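Local coordinates for protein rubisco operon transcriptional regulator (Synechocystis sp., PDB 5Y2W) that probably represses carbon-metabolism genes, including the Rubisco operon, as a LysR-type regulator whose regulatory domain binds 2-phosphoglycolate, at residues T119-A122 and V123-F127. Numbering follows the deposited sequence.
With PGA (2-phosphoglycolic acid), chain B.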
ATOM      1  N   THR A 119     -10.381   8.044  -4.961  1.00 35.05           N
ATOM      2  CA  THR A 119     -11.274   7.789  -3.831  1.00 34.83           C
ATOM      3  C   THR A 119     -11.648   9.134  -3.265  1.00 37.66           C
ATOM      4  O   THR A 119     -12.848   9.439  -3.149  1.00 34.96           O
ATOM      5  CB  THR A 119     -10.656   6.898  -2.754  1.00 31.56           C
ATOM      6  OG1 THR A 119     -10.439   5.612  -3.283  1.00 33.97           O
ATOM      7  CG2 THR A 119     -11.577   6.749  -1.514  1.00 32.05           C
ATOM      8  N   ARG A 120     -10.626   9.936  -2.932  1.00 39.55           N
ATOM      9  CA  ARG A 120     -10.812  11.290  -2.402  1.00 39.15           C
ATOM     10  C   ARG A 120     -11.689  12.160  -3.342  1.00 42.42           C
ATOM     11  O   ARG A 120     -12.617  12.830  -2.903  1.00 38.46           O
ATOM     12  CB  ARG A 120      -9.440  11.915  -2.220  1.00 39.40           C
ATOM     13  CG  ARG A 120      -9.425  13.284  -1.580  1.00 41.25           C
ATOM     14  CD  ARG A 120      -8.050  13.889  -1.730  1.00 42.87           C
ATOM     15  NE  ARG A 120      -8.020  15.331  -1.438  1.00 43.95           N
ATOM     16  CZ  ARG A 120      -7.309  15.911  -0.466  1.00 47.34           C
ATOM     17  NH1 ARG A 120      -7.375  17.231  -0.310  1.00 53.41           N
ATOM     18  NH2 ARG A 120      -6.534  15.212   0.363  1.00 46.30           N
ATOM     19  N   LEU A 121     -11.419  12.129  -4.635  1.00 39.62           N
ATOM     20  CA  LEU A 121     -12.186  12.999  -5.539  1.00 40.35           C
ATOM     21  C   LEU A 121     -13.695  12.601  -5.535  1.00 40.07           C
ATOM     22  O   LEU A 121     -14.592  13.436  -5.454  1.00 40.85           O
ATOM     23  CB  LEU A 121     -11.579  12.935  -6.898  1.00 42.39           C
ATOM     24  CG  LEU A 121     -12.112  13.922  -7.909  1.00 56.10           C
ATOM     25  CD1 LEU A 121     -11.753  15.336  -7.469  1.00 57.62           C
ATOM     26  CD2 LEU A 121     -11.536  13.576  -9.292  1.00 55.02           C
ATOM     27  N   ALA A 122     -13.995  11.319  -5.562  1.00 35.39           N
ATOM     28  CA  ALA A 122     -15.397  10.899  -5.444  1.00 36.80           C
ATOM     29  C   ALA A 122     -16.049  11.309  -4.087  1.00 38.07           C
ATOM     30  O   ALA A 122     -17.218  11.700  -4.019  1.00 36.30           O
ATOM     31  CB  ALA A 122     -15.476   9.386  -5.603  1.00 38.69           C
ATOM     32  N   VAL A 123     -15.291  11.239  -3.000  1.00 38.72           N
ATOM     33  CA  VAL A 123     -15.853  11.635  -1.713  1.00 41.73           C
ATOM     34  C   VAL A 123     -16.083  13.123  -1.777  1.00 41.27           C
ATOM     35  O   VAL A 123     -17.138  13.596  -1.414  1.00 42.21           O
ATOM     36  CB  VAL A 123     -14.915  11.301  -0.556  1.00 46.31           C
ATOM     37  CG1 VAL A 123     -15.377  11.940   0.751  1.00 47.99           C
ATOM     38  CG2 VAL A 123     -14.783   9.795  -0.420  1.00 46.66           C
ATOM     39  N   GLN A 124     -15.088  13.870  -2.214  1.00 43.36           N
ATOM     40  CA  GLN A 124     -15.279  15.334  -2.322  1.00 46.01           C
ATOM     41  C   GLN A 124     -16.468  15.716  -3.179  1.00 45.03           C
ATOM     42  O   GLN A 124     -17.214  16.631  -2.844  1.00 46.89           O
ATOM     43  CB  GLN A 124     -14.086  15.996  -2.897  1.00 46.36           C
ATOM     44  CG  GLN A 124     -12.934  15.996  -1.905  1.00 51.15           C
ATOM     45  CD  GLN A 124     -11.623  16.361  -2.562  1.00 47.82           C
ATOM     46  OE1 GLN A 124     -11.382  16.069  -3.728  1.00 53.87           O
ATOM     47  NE2 GLN A 124     -10.783  16.991  -1.822  1.00 47.93           N
ATOM     48  N   ASN A 125     -16.680  14.999  -4.261  1.00 43.91           N
ATOM     49  CA  ASN A 125     -17.804  15.363  -5.127  1.00 45.24           C
ATOM     50  C   ASN A 125     -19.078  15.043  -4.491  1.00 38.82           C
ATOM     51  O   ASN A 125     -20.017  15.808  -4.565  1.00 44.29           O
ATOM     52  CB  ASN A 125     -17.697  14.688  -6.468  1.00 43.53           C
ATOM     53  CG  ASN A 125     -16.606  15.315  -7.273  1.00 49.43           C
ATOM     54  OD1 ASN A 125     -16.290  16.448  -7.015  1.00 48.04           O
ATOM     55  ND2 ASN A 125     -15.970  14.576  -8.178  1.00 46.17           N
ATOM     56  N   LEU A 126     -19.117  13.906  -3.826  1.00 42.13           N
ATOM     57  CA  LEU A 126     -20.333  13.526  -3.152  1.00 41.73           C
ATOM     58  C   LEU A 126     -20.686  14.530  -2.030  1.00 41.52           C
ATOM     59  O   LEU A 126     -21.846  14.967  -1.922  1.00 37.66           O
ATOM     60  CB  LEU A 126     -20.221  12.119  -2.624  1.00 41.21           C
ATOM     61  CG  LEU A 126     -21.487  11.644  -1.874  1.00 40.41           C
ATOM     62  CD1 LEU A 126     -22.600  11.328  -2.898  1.00 37.79           C
ATOM     63  CD2 LEU A 126     -21.197  10.441  -0.981  1.00 36.15           C
ATOM     64  N   PHE A 127     -19.707  14.890  -1.206  1.00 39.41           N
ATOM     65  CA  PHE A 127     -19.941  15.841  -0.092  1.00 46.98           C
ATOM     66  C   PHE A 127     -20.338  17.244  -0.573  1.00 48.69           C
ATOM     67  O   PHE A 127     -21.218  17.864   0.004  1.00 50.02           O
ATOM     68  CB  PHE A 127     -18.705  15.923   0.830  1.00 43.75           C
ATOM     69  CG  PHE A 127     -18.445  14.657   1.602  1.00 40.83           C
ATOM     70  CD1 PHE A 127     -19.372  13.642   1.637  1.00 39.96           C
ATOM     71  CD2 PHE A 127     -17.310  14.529   2.355  1.00 42.23           C
ATOM     72  CE1 PHE A 127     -19.143  12.508   2.381  1.00 41.38           C
ATOM     73  CE2 PHE A 127     -17.061  13.387   3.086  1.00 39.12           C
ATOM     74  CZ  PHE A 127     -17.965  12.380   3.091  1.00 37.44           C
TER
HETATM   75  P   PGA B 401      -7.278   5.716  -5.692  1.00 38.71           P
HETATM   76  O1P PGA B 401      -8.281   4.697  -6.445  1.00 37.19           O
HETATM   77  O2P PGA B 401      -6.096   4.902  -5.282  1.00 38.65           O
HETATM   78  O3P PGA B 401      -8.121   6.285  -4.539  1.00 35.24           O
HETATM   79  O4P PGA B 401      -6.817   6.624  -6.770  1.00 32.70           O
HETATM   80  C2  PGA B 401      -8.792   3.478  -5.949  1.00 38.72           C
HETATM   81  C1  PGA B 401     -10.273   3.294  -6.254  1.00 42.33           C
HETATM   82  O1  PGA B 401     -10.859   2.238  -5.859  1.00 36.48           O
HETATM   83  O2  PGA B 401     -10.850   4.200  -6.890  1.00 40.77           O
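Val123 N bonds to Thr119 O at 3.0 Å, closing one turn near the start of helix 118-129, whose N-terminal end faces the 2-phosphoglycolate pocket of the LysR substrate-binding domain. Three more backbone bonds of the same i to i+4 kind follow. Gln124 N meets Arg120 O at 2.8 Å with a nearly straight N-H, at 176°. Asn125 N reaches Leu121 O, and Leu126 N reaches Ala122 O.

Thr119 is one of the residues that hold the ligand, with Arg185 and Asn82 among the others. Its backbone N donates to PGA O3P at 2.9 Å. Its hydroxyl OG1 donates to the same O3P at 2.7 Å. OG1 lies beside the backbone N (chi1 -66°), which lets both donors grip one phosphate oxygen. Gly118 N also bonds to the ligand, and the helix N-terminus is likely to favour the negative charge of the phosphate.

The extended Arg120 chain runs past Gln124, with Arg120 CG 3.9 Å from Gln124 CD. The guanidinium and amide planes are nearly perpendicular, 89° apart. The Arg120 NH2 group forms a salt bridge with Glu139 and a hydrogen bond to Arg113 O. A leucine in place of Arg120 would probably leave Glu139 without this charged mate and Arg113 O without this donor.

The remaining touches are van der Waals contacts. The Leu121 and Gln124 side chains cross at about a right angle, while Leu121 CG lies near the Asn125 amide. On the buried side, Val123 CG2 packs 3.4 Å from Thr119 O. Val123 CG1 lies over one face of the Phe127 ring, 3.2 Å from its plane and nearer the ring edge than its centre.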